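Phosphoglycerol transferase GacH (Streptococcus pyogenes MGAS5005, PDB 6DGM) probably transfers glycerol phosphate onto streptococcal rhamnose polysaccharides through the sulfatase-like, metal-binding domain present in this chain. Local coordinates at residues 124-129 with 198-203; 91-96 with 146-151; 49-54 with 67-72. One frame throughout, in Å; residues are numbered along the deposited sequence.

Interaction 1. Residues 124-129 with 198-203; sequences HTISEF and SQFFSV
The 3-10 turn 126-129 passes over the first residue of strand 200-204, the backbones closest where Ser127 CA lies 6.2 Å from Phe200 CA. One aromatic ring receives both partners. Phe200 carries CG anti to its own backbone N (chi1 177°), which sends the ring out from the strand toward the turn. Two different parts of the ring are then used. Ser127 lies over one face, offset toward the rim, with its CA 4.1 Å above the ring plane; its CB comes down on the CD2 side, 3.7 Å from Phe200 CD2. Ile126 meets the far end with its branch methyl, CG2 standing 3.6 Å from Phe200 CZ and equally near CE1, an oblique approach between aliphatic and aromatic groups. Phe200 belongs to the central mixed sheet of this sulfatase-like, alkaline-phosphatase-clan domain, where strand 200-204 runs between the parallel strands 135-139 and 40-46; the turn therefore packs on an inner strand of the sheet. Tyr43 of strand 40-46 meets the Phe200 ring edge-to-face and also touches Ile126, while Phe157 packs on both Phe200 and Ser127. The hydroxyl of Ser127 is turned back to its own segment: OG sits between the backbone N and the carbonyl carbon (chi1 64°) and shares a 2.7 Å hydrogen bond with Thr125 OG1, so a buried polar atom is satisfied while the methylene is presented to the ring. Glu128 N closes the turn on Thr125 O at 3.2 Å. At the outer side His124 ND1 donates to Glu128 OE2 over 2.9 Å, with the acceptor in the imidazole plane and approached on its syn side, and the His124 ring stacks on Phe379 near the C-terminus.

Interaction 2. Residues 91-96 with 146-151; sequences NMEFQT and FNRKTV. With 1GP (sn-glycerol-1-phosphate), chain D.
Charge pairing joins the two helices: Arg148, in the first turn of helix 148-154, holds Glu93 of helix 89-98 in a buried salt bridge. The grip is side-on, with two guanidinium nitrogens directed at a single oxygen. Arg148 NE reaches Glu93 OE1 over 2.7 Å in a nearly straight bond (164°) that uses the syn lone pair. Arg148 NH2 approaches the same Glu93 OE1 at 3.1 Å, more bent and nearly along the C-O direction. Carboxylate and guanidinium planes are only 6° apart, so the two groups lie almost in one plane. A chi1 of -169° carries the extended Glu93 chain off its helix toward the arginine. Its other oxygen, OE2, is hydrogen-bonded by the hydroxyls of Tyr152 and Tyr113, so both carboxylate oxygens are engaged and the group's rotation is fixed.

The ligand bonds lie along another part of the guanidinium rim. Arg148 NH2 donates to O3 of sn-glycerol-1-phosphate at 2.9 Å, and Arg148 NH1 adds weak bonds to O3 and O2, the glycerol hydroxyls. This is the sn-glycerol-1-phosphate pocket, probably the active site, as in related sulfatase-fold enzymes, lying beside the manganese ion bound by Glu47, Thr89, Asp270 and His271; the geometry is consistent with Glu93 as a second-shell residue positioning the arginine for the glycerol end of the ligand. The carboxylate would also be expected to offset the buried positive charge.

Van der Waals contact comes from Phe146. Its CE2 lies 3.8 Å from the ligand's bridging oxygen O1P, in an oblique approach, with CE2 also 3.8 Å from glycerol carbon C2. Ile204, at the end of strand 200-204, packs against both Glu93 and Arg148.

Interaction 3. Residues 49-54 with 67-72; sequences LSDPDR and NIKAIK
Asp51 of the loop 49-54 and Lys69 of helix 66-74 cross at about a right angle. The contact is a long salt bridge, Lys69 NZ lying 3.6 Å from Asp51 OD2, and the aliphatic part of the lysine passes nearby with its CD 3.8 Å from the same oxygen. Bends at chi3 (-79°) and chi4 (-110°) fold the end of the lysine, whose stronger partner is Asp63. The other carboxylate oxygen works inside the loop: Asp53 N donates to Asp51 OD1 at 2.9 Å, from above the carboxylate plane, forming an Asx turn. Arg54 N to Asp51 O, a backbone bond of 3.2 Å, tightens the same bend. One aspartate therefore shapes its own turn with OD1 and faces the helix with OD2.

Leu49 and Ile68 are oriented differently, reaching toward each other tip to tip. Their CD1 methyls meet at 4.1 Å, a light apolar touch deeper than the ionic one, with Leu242 and Thr245 of helix 229-257 also packing on Leu49. Beyond the salt bridge, Arg54 NH1 and Lys72 NZ stand 4.5 Å apart, gathered about Asp292, which makes salt bridges with both side chains. Asp292 also accepts a hydrogen bond from Asp51 N, tying the loop to strand 290-297. This is the loop leaving the C-terminal end of strand 40-46, just past the manganese ligand Glu47, packed against helix 66-74 of the alpha/beta sulfatase-like domain.

Overall arrangement
All three contacts belong to one sulfatase-like domain, but they use different chemistry. Interaction 1 is apolar, a loop turn lying on the central sheet; interaction 2 is equally buried yet ionic, and it borders the ligand; interaction 3 lies farther out, mixing a methyl contact with a partly exposed lysine. Interactions 1 and 2 are neighbours, their centres about 13 Å apart and their segments alternating along the chain. Strand 200-204 connects them: Phe200 serves interaction 1 and Ile204 backs interaction 2. Tyr152 likewise bonds to both Ser202 and Glu93. Interaction 3 closes earlier in the chain, about 25 Å from interaction 2 between centres, on the opposite side of the chain's centre.

Interaction 1. Residues 124-129 with 198-203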
loop_
_atom_site.group_PDB
_atom_site.type_symbol
_atom_site.label_atom_id
_atom_site.label_comp_id
_atom_site.label_asym_id
_atom_site.label_seq_id
_atom_site.Cartn_x
_atom_site.Cartn_y
_atom_site.Cartn_z
ATOM N N HIS A 124 5.533 -11.478 -9.769
ATOM C CA HIS A 124 4.221 -11.874 -9.263
ATOM C C HIS A 124 3.631 -10.780 -8.384
ATOM O O HIS A 124 4.307 -10.261 -7.491
ATOM C CB HIS A 124 4.324 -13.190 -8.505
ATOM C CG HIS A 124 4.595 -14.346 -9.410
ATOM N ND1 HIS A 124 3.602 -14.933 -10.165
ATOM C CD2 HIS A 124 5.743 -14.997 -9.724
ATOM C CE1 HIS A 124 4.124 -15.911 -10.886
ATOM N NE2 HIS A 124 5.422 -15.963 -10.644
ATOM N N THR A 125 2.371 -10.426 -8.664
ATOM C CA THR A 125 1.681 -9.348 -7.975
ATOM C C THR A 125 0.201 -9.704 -7.836
ATOM O O THR A 125 -0.317 -10.603 -8.507
ATOM C CB THR A 125 1.762 -8.017 -8.746
ATOM O OG1 THR A 125 1.034 -8.137 -9.976
ATOM C CG2 THR A 125 3.206 -7.605 -9.029
ATOM N N ILE A 126 -0.487 -8.960 -6.969
ATOM C CA ILE A 126 -1.922 -9.161 -6.778
ATOM C C ILE A 126 -2.682 -9.001 -8.088
ATOM O O ILE A 126 -3.728 -9.621 -8.280
ATOM C CB ILE A 126 -2.432 -8.219 -5.668
ATOM C CG1 ILE A 126 -3.941 -8.345 -5.466
ATOM C CG2 ILE A 126 -2.066 -6.760 -5.975
ATOM C CD1 ILE A 126 -4.402 -9.735 -5.115
ATOM N N SER A 127 -2.166 -8.198 -9.017
ATOM C CA SER A 127 -2.902 -7.899 -10.237
ATOM C C SER A 127 -2.976 -9.076 -11.201
ATOM O O SER A 127 -3.854 -9.082 -12.077
ATOM C CB SER A 127 -2.286 -6.681 -10.941
ATOM O OG SER A 127 -0.956 -6.944 -11.381
ATOM N N GLU A 128 -2.096 -10.079 -11.057
ATOM C CA GLU A 128 -2.069 -11.167 -12.027
ATOM C C GLU A 128 -3.323 -12.029 -11.997
ATOM O O GLU A 128 -3.577 -12.762 -12.961
ATOM C CB GLU A 128 -0.834 -12.060 -11.840
ATOM C CG GLU A 128 -0.869 -12.956 -10.615
ATOM C CD GLU A 128 0.385 -13.828 -10.492
ATOM O OE1 GLU A 128 0.638 -14.659 -11.394
ATOM O OE2 GLU A 128 1.101 -13.686 -9.494
ATOM N N PHE A 129 -4.103 -11.979 -10.920
ATOM C CA PHE A 129 -5.316 -12.780 -10.835
ATOM C C PHE A 129 -6.485 -12.164 -11.587
ATOM O O PHE A 129 -7.530 -12.811 -11.706
ATOM C CB PHE A 129 -5.669 -12.985 -9.361
ATOM C CG PHE A 129 -4.564 -13.652 -8.582
ATOM C CD1 PHE A 129 -4.318 -14.999 -8.724
ATOM C CD2 PHE A 129 -3.758 -12.914 -7.745
ATOM C CE1 PHE A 129 -3.289 -15.607 -8.020
ATOM C CE2 PHE A 129 -2.737 -13.501 -7.051
ATOM C CZ PHE A 129 -2.498 -14.849 -7.180
ATOM N N SER A 198 -14.557 -8.208 -12.537
ATOM C CA SER A 198 -13.670 -8.089 -11.383
ATOM C C SER A 198 -12.447 -7.298 -11.815
ATOM O O SER A 198 -11.726 -7.704 -12.743
ATOM C CB SER A 198 -13.257 -9.470 -10.871
ATOM O OG SER A 198 -14.369 -10.125 -10.289
ATOM N N GLN A 199 -12.213 -6.165 -11.146
ATOM C CA GLN A 199 -11.182 -5.226 -11.537
ATOM C C GLN A 199 -10.169 -5.026 -10.418
ATOM O O GLN A 199 -10.484 -5.148 -9.230
ATOM C CB GLN A 199 -11.803 -3.868 -11.896
ATOM C CG GLN A 199 -12.762 -3.926 -13.067
ATOM C CD GLN A 199 -13.573 -2.649 -13.168
ATOM O OE1 GLN A 199 -14.348 -2.331 -12.267
ATOM N NE2 GLN A 199 -13.371 -1.902 -14.239
ATOM N N PHE A 200 -8.940 -4.718 -10.817
ATOM C CA PHE A 200 -7.892 -4.317 -9.885
ATOM C C PHE A 200 -7.434 -2.915 -10.244
ATOM O O PHE A 200 -6.996 -2.663 -11.375
ATOM C CB PHE A 200 -6.694 -5.267 -9.893
ATOM C CG PHE A 200 -5.597 -4.794 -8.983
ATOM C CD1 PHE A 200 -5.709 -4.986 -7.620
ATOM C CD2 PHE A 200 -4.515 -4.096 -9.476
ATOM C CE1 PHE A 200 -4.742 -4.525 -6.767
ATOM C CE2 PHE A 200 -3.545 -3.617 -8.618
ATOM C CZ PHE A 200 -3.668 -3.842 -7.262
ATOM N N PHE A 201 -7.525 -2.009 -9.277
ATOM C CA PHE A 201 -7.082 -0.633 -9.441
ATOM C C PHE A 201 -5.864 -0.392 -8.569
ATOM O O PHE A 201 -5.872 -0.735 -7.386
ATOM C CB PHE A 201 -8.163 0.337 -8.954
ATOM C CG PHE A 201 -9.378 0.433 -9.849
ATOM C CD1 PHE A 201 -10.393 -0.512 -9.780
ATOM C CD2 PHE A 201 -9.522 1.500 -10.712
ATOM C CE1 PHE A 201 -11.520 -0.400 -10.583
ATOM C CE2 PHE A 201 -10.637 1.631 -11.500
ATOM C CZ PHE A 201 -11.649 0.671 -11.440
ATOM N N SER A 202 -4.832 0.218 -9.150
ATOM C CA SER A 202 -3.693 0.721 -8.393
ATOM C C SER A 202 -3.689 2.231 -8.537
ATOM O O SER A 202 -3.432 2.751 -9.627
ATOM C CB SER A 202 -2.374 0.152 -8.900
ATOM O OG SER A 202 -1.300 0.655 -8.092
ATOM N N VAL A 203 -3.963 2.932 -7.446
ATOM C CA VAL A 203 -4.184 4.373 -7.469
ATOM C C VAL A 203 -3.139 5.049 -6.599
ATOM O O VAL A 203 -2.856 4.600 -5.481
ATOM C CB VAL A 203 -5.601 4.693 -6.967
ATOM C CG1 VAL A 203 -5.857 6.177 -7.011
ATOM C CG2 VAL A 203 -6.655 3.948 -7.790
#

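Interaction 2. Residues 91-96 with 146-151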
loop_
_atom_site.group_PDB
_atom_site.type_symbol
_atom_site.label_atom_id
_atom_site.label_comp_id
_atom_site.label_asym_id
_atom_site.label_seq_id
_atom_site.Cartn_x
_atom_site.Cartn_y
_atom_site.Cartn_z
ATOM N N ASN A 91 8.315 3.224 -3.661
ATOM C CA ASN A 91 8.851 2.066 -2.952
ATOM C C ASN A 91 7.772 1.398 -2.118
ATOM O O ASN A 91 7.711 0.166 -2.056
ATOM C CB ASN A 91 10.042 2.471 -2.097
ATOM C CG ASN A 91 11.231 2.851 -2.933
ATOM O OD1 ASN A 91 11.403 2.335 -4.035
ATOM N ND2 ASN A 91 12.044 3.769 -2.435
ATOM N N MET A 92 6.907 2.179 -1.472
ATOM C CA MET A 92 5.766 1.575 -0.784
ATOM C C MET A 92 4.828 0.924 -1.791
ATOM O O MET A 92 4.338 -0.197 -1.580
ATOM C CB MET A 92 5.048 2.621 0.065
ATOM C CG MET A 92 5.539 2.665 1.528
ATOM S SD MET A 92 7.302 2.922 1.762
ATOM C CE MET A 92 7.465 4.640 1.283
ATOM N N GLU A 93 4.615 1.592 -2.921
ATOM C CA GLU A 93 3.763 1.069 -3.980
ATOM C C GLU A 93 4.235 -0.304 -4.452
ATOM O O GLU A 93 3.443 -1.254 -4.524
ATOM C CB GLU A 93 3.801 2.072 -5.126
ATOM C CG GLU A 93 2.787 1.857 -6.243
ATOM C CD GLU A 93 3.070 2.813 -7.382
ATOM O OE1 GLU A 93 3.535 3.935 -7.094
ATOM O OE2 GLU A 93 2.882 2.431 -8.557
ATOM N N PHE A 94 5.526 -0.427 -4.775
ATOM C CA PHE A 94 6.098 -1.706 -5.192
ATOM C C PHE A 94 5.821 -2.797 -4.166
ATOM O O PHE A 94 5.468 -3.932 -4.514
ATOM C CB PHE A 94 7.618 -1.541 -5.362
ATOM C CG PHE A 94 8.369 -2.832 -5.579
ATOM C CD1 PHE A 94 8.765 -3.624 -4.499
ATOM C CD2 PHE A 94 8.717 -3.239 -6.854
ATOM C CE1 PHE A 94 9.486 -4.809 -4.686
ATOM C CE2 PHE A 94 9.449 -4.423 -7.055
ATOM C CZ PHE A 94 9.812 -5.218 -5.972
ATOM N N GLN A 95 5.988 -2.472 -2.891
ATOM C CA GLN A 95 5.800 -3.464 -1.840
ATOM C C GLN A 95 4.342 -3.899 -1.737
ATOM O O GLN A 95 4.056 -5.089 -1.504
ATOM C CB GLN A 95 6.298 -2.895 -0.514
ATOM C CG GLN A 95 7.800 -2.676 -0.485
ATOM C CD GLN A 95 8.249 -2.066 0.785
ATOM O OE1 GLN A 95 8.481 -2.769 1.761
ATOM N NE2 GLN A 95 8.352 -0.739 0.811
ATOM N N THR A 96 3.394 -2.974 -1.936
ATOM C CA THR A 96 1.997 -3.413 -1.907
ATOM C C THR A 96 1.713 -4.401 -3.034
ATOM O O THR A 96 0.987 -5.389 -2.844
ATOM C CB THR A 96 1.016 -2.236 -1.980
ATOM O OG1 THR A 96 0.986 -1.668 -3.301
ATOM C CG2 THR A 96 1.347 -1.167 -0.947
ATOM N N PHE A 146 9.031 7.906 -11.711
ATOM C CA PHE A 146 9.383 6.679 -10.997
ATOM C C PHE A 146 9.192 5.426 -11.835
ATOM O O PHE A 146 8.963 4.337 -11.308
ATOM C CB PHE A 146 8.689 6.602 -9.641
ATOM C CG PHE A 146 9.191 7.625 -8.702
ATOM C CD1 PHE A 146 10.444 7.477 -8.107
ATOM C CD2 PHE A 146 8.490 8.811 -8.493
ATOM C CE1 PHE A 146 10.952 8.471 -7.269
ATOM C CE2 PHE A 146 8.992 9.793 -7.664
ATOM C CZ PHE A 146 10.218 9.622 -7.045
ATOM N N ASN A 147 9.335 5.563 -13.147
ATOM C CA ASN A 147 9.271 4.431 -14.071
ATOM C C ASN A 147 7.912 3.740 -14.062
ATOM O O ASN A 147 7.805 2.591 -14.461
ATOM C CB ASN A 147 10.373 3.405 -13.753
ATOM C CG ASN A 147 10.816 2.610 -14.959
ATOM O OD1 ASN A 147 10.769 3.092 -16.086
ATOM N ND2 ASN A 147 11.302 1.379 -14.716
ATOM N N ARG A 148 6.839 4.413 -13.636
ATOM C CA ARG A 148 5.571 3.708 -13.469
ATOM C C ARG A 148 5.007 3.175 -14.788
ATOM O O ARG A 148 4.416 2.090 -14.822
ATOM C CB ARG A 148 4.541 4.581 -12.769
ATOM C CG ARG A 148 4.831 4.815 -11.298
ATOM C CD ARG A 148 3.611 5.348 -10.614
ATOM N NE ARG A 148 3.838 5.636 -9.202
ATOM C CZ ARG A 148 4.200 6.817 -8.705
ATOM N NH1 ARG A 148 4.414 7.880 -9.488
ATOM N NH2 ARG A 148 4.377 6.921 -7.403
ATOM N N LYS A 149 5.160 3.924 -15.885
ATOM C CA LYS A 149 4.560 3.488 -17.137
ATOM C C LYS A 149 5.153 2.156 -17.574
ATOM O O LYS A 149 4.433 1.258 -18.028
ATOM C CB LYS A 149 4.779 4.545 -18.214
ATOM C CG LYS A 149 4.059 4.279 -19.522
ATOM C CD LYS A 149 4.487 5.282 -20.576
ATOM C CE LYS A 149 3.856 5.015 -21.929
ATOM N NZ LYS A 149 2.427 5.370 -21.930
ATOM N N THR A 150 6.471 2.020 -17.448
ATOM C CA THR A 150 7.137 0.769 -17.779
ATOM C C THR A 150 6.670 -0.355 -16.873
ATOM O O THR A 150 6.414 -1.474 -17.335
ATOM C CB THR A 150 8.641 0.976 -17.625
ATOM O OG1 THR A 150 9.058 1.961 -18.567
ATOM C CG2 THR A 150 9.375 -0.317 -17.864
ATOM N N VAL A 151 6.535 -0.072 -15.578
ATOM C CA VAL A 151 6.116 -1.094 -14.628
ATOM C C VAL A 151 4.709 -1.584 -14.964
ATOM O O VAL A 151 4.468 -2.786 -15.101
ATOM C CB VAL A 151 6.174 -0.546 -13.195
ATOM C CG1 VAL A 151 5.536 -1.507 -12.214
ATOM C CG2 VAL A 151 7.603 -0.256 -12.802
HETATM C C3 1GP D . 4.848 11.812 -8.083
HETATM O O3 1GP D . 4.335 9.795 -6.811
HETATM C C2 1GP D . 5.331 10.808 -7.059
HETATM O O2 1GP D . 4.740 11.257 -9.393
HETATM C C1 1GP D . 5.701 11.500 -5.756
HETATM O O1P 1GP D . 6.438 10.612 -4.909
HETATM O O2P 1GP D . 6.164 11.492 -2.415
HETATM O O3P 1GP D . 8.268 10.188 -3.306
HETATM O O4P 1GP D . 7.799 12.576 -4.050
HETATM P P 1GP D . 7.162 11.227 -3.594
#

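Interaction 3. Residues 49-54 with 67-72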
loop_
_atom_site.group_PDB
_atom_site.type_symbol
_atom_site.label_atom_id
_atom_site.label_comp_id
_atom_site.label_asym_id
_atom_site.label_seq_id
_atom_site.Cartn_x
_atom_site.Cartn_y
_atom_site.Cartn_z
ATOM N N LEU A 49 -0.530 10.912 3.561
ATOM C CA LEU A 49 -1.586 10.935 4.565
ATOM C C LEU A 49 -1.162 10.273 5.878
ATOM O O LEU A 49 -0.849 9.082 5.928
ATOM C CB LEU A 49 -2.861 10.286 4.026
ATOM C CG LEU A 49 -4.019 10.370 5.031
ATOM C CD1 LEU A 49 -5.306 10.708 4.321
ATOM C CD2 LEU A 49 -4.164 9.086 5.837
ATOM N N SER A 50 -1.244 11.028 6.966
ATOM C CA SER A 50 -0.923 10.476 8.272
ATOM C C SER A 50 -1.469 11.417 9.337
ATOM O O SER A 50 -1.248 12.634 9.277
ATOM C CB SER A 50 0.592 10.291 8.430
ATOM O OG SER A 50 0.893 9.505 9.579
ATOM N N ASP A 51 -2.163 10.850 10.314
ATOM C CA ASP A 51 -2.856 11.642 11.312
ATOM C C ASP A 51 -1.863 12.480 12.093
ATOM O O ASP A 51 -1.012 11.922 12.786
ATOM C CB ASP A 51 -3.588 10.708 12.270
ATOM C CG ASP A 51 -4.529 11.436 13.208
ATOM O OD1 ASP A 51 -4.476 12.681 13.312
ATOM O OD2 ASP A 51 -5.341 10.746 13.858
ATOM N N PRO A 52 -1.943 13.810 12.031
ATOM C CA PRO A 52 -1.008 14.625 12.824
ATOM C C PRO A 52 -1.159 14.455 14.328
ATOM O O PRO A 52 -0.231 14.794 15.077
ATOM C CB PRO A 52 -1.299 16.064 12.374
ATOM C CG PRO A 52 -2.603 16.025 11.659
ATOM C CD PRO A 52 -2.862 14.622 11.209
ATOM N N ASP A 53 -2.290 13.922 14.795
ATOM C CA ASP A 53 -2.499 13.720 16.221
ATOM C C ASP A 53 -1.496 12.748 16.829
ATOM O O ASP A 53 -1.304 12.765 18.050
ATOM C CB ASP A 53 -3.924 13.213 16.450
ATOM C CG ASP A 53 -4.291 13.148 17.916
ATOM O OD1 ASP A 53 -3.605 13.800 18.737
ATOM O OD2 ASP A 53 -5.266 12.439 18.244
ATOM N N ARG A 54 -0.846 11.908 16.020
ATOM C CA ARG A 54 0.157 10.993 16.546
ATOM C C ARG A 54 1.518 11.652 16.732
ATOM O O ARG A 54 2.414 11.044 17.326
ATOM C CB ARG A 54 0.359 9.788 15.618
ATOM C CG ARG A 54 -0.592 8.662 15.832
ATOM C CD ARG A 54 -0.074 7.381 15.172
ATOM N NE ARG A 54 0.153 7.546 13.748
ATOM C CZ ARG A 54 -0.820 7.587 12.846
ATOM N NH1 ARG A 54 -2.094 7.484 13.226
ATOM N NH2 ARG A 54 -0.527 7.726 11.567
ATOM N N ASN A 67 -13.699 11.202 9.744
ATOM C CA ASN A 67 -14.339 10.132 8.986
ATOM C C ASN A 67 -13.399 8.948 8.799
ATOM O O ASN A 67 -13.820 7.792 8.879
ATOM C CB ASN A 67 -14.820 10.641 7.630
ATOM C CG ASN A 67 -15.903 11.693 7.762
ATOM O OD1 ASN A 67 -16.979 11.429 8.294
ATOM N ND2 ASN A 67 -15.618 12.892 7.295
ATOM N N ILE A 68 -12.122 9.214 8.545
ATOM C CA ILE A 68 -11.185 8.111 8.370
ATOM C C ILE A 68 -10.966 7.385 9.685
ATOM O O ILE A 68 -10.857 6.149 9.712
ATOM C CB ILE A 68 -9.895 8.614 7.700
ATOM C CG1 ILE A 68 -10.168 8.843 6.202
ATOM C CG2 ILE A 68 -8.762 7.590 7.881
ATOM C CD1 ILE A 68 -9.058 9.560 5.457
ATOM N N LYS A 69 -10.984 8.105 10.807
ATOM C CA LYS A 69 -10.865 7.423 12.088
ATOM C C LYS A 69 -12.067 6.527 12.340
ATOM O O LYS A 69 -11.922 5.418 12.870
ATOM C CB LYS A 69 -10.679 8.415 13.223
ATOM C CG LYS A 69 -9.289 9.053 13.213
ATOM C CD LYS A 69 -8.890 9.533 14.596
ATOM C CE LYS A 69 -9.528 10.858 14.946
ATOM N NZ LYS A 69 -8.504 11.952 14.983
ATOM N N ALA A 70 -13.256 6.980 11.942
ATOM C CA ALA A 70 -14.448 6.163 12.104
ATOM C C ALA A 70 -14.388 4.931 11.210
ATOM O O ALA A 70 -14.837 3.848 11.603
ATOM C CB ALA A 70 -15.678 6.994 11.774
ATOM N N ILE A 71 -13.874 5.087 9.994
ATOM C CA ILE A 71 -13.689 3.935 9.119
ATOM C C ILE A 71 -12.732 2.938 9.762
ATOM O O ILE A 71 -13.007 1.732 9.819
ATOM C CB ILE A 71 -13.211 4.390 7.728
ATOM C CG1 ILE A 71 -14.319 5.171 7.025
ATOM C CG2 ILE A 71 -12.769 3.174 6.911
ATOM C CD1 ILE A 71 -13.808 6.109 5.947
ATOM N N LYS A 72 -11.600 3.428 10.282
ATOM C CA LYS A 72 -10.623 2.540 10.907
ATOM C C LYS A 72 -11.247 1.762 12.066
ATOM O O LYS A 72 -10.937 0.584 12.278
ATOM C CB LYS A 72 -9.415 3.347 11.389
ATOM C CG LYS A 72 -8.565 3.945 10.264
ATOM C CD LYS A 72 -7.337 4.693 10.794
ATOM C CE LYS A 72 -6.285 3.734 11.333
ATOM N NZ LYS A 72 -5.213 4.435 12.087
#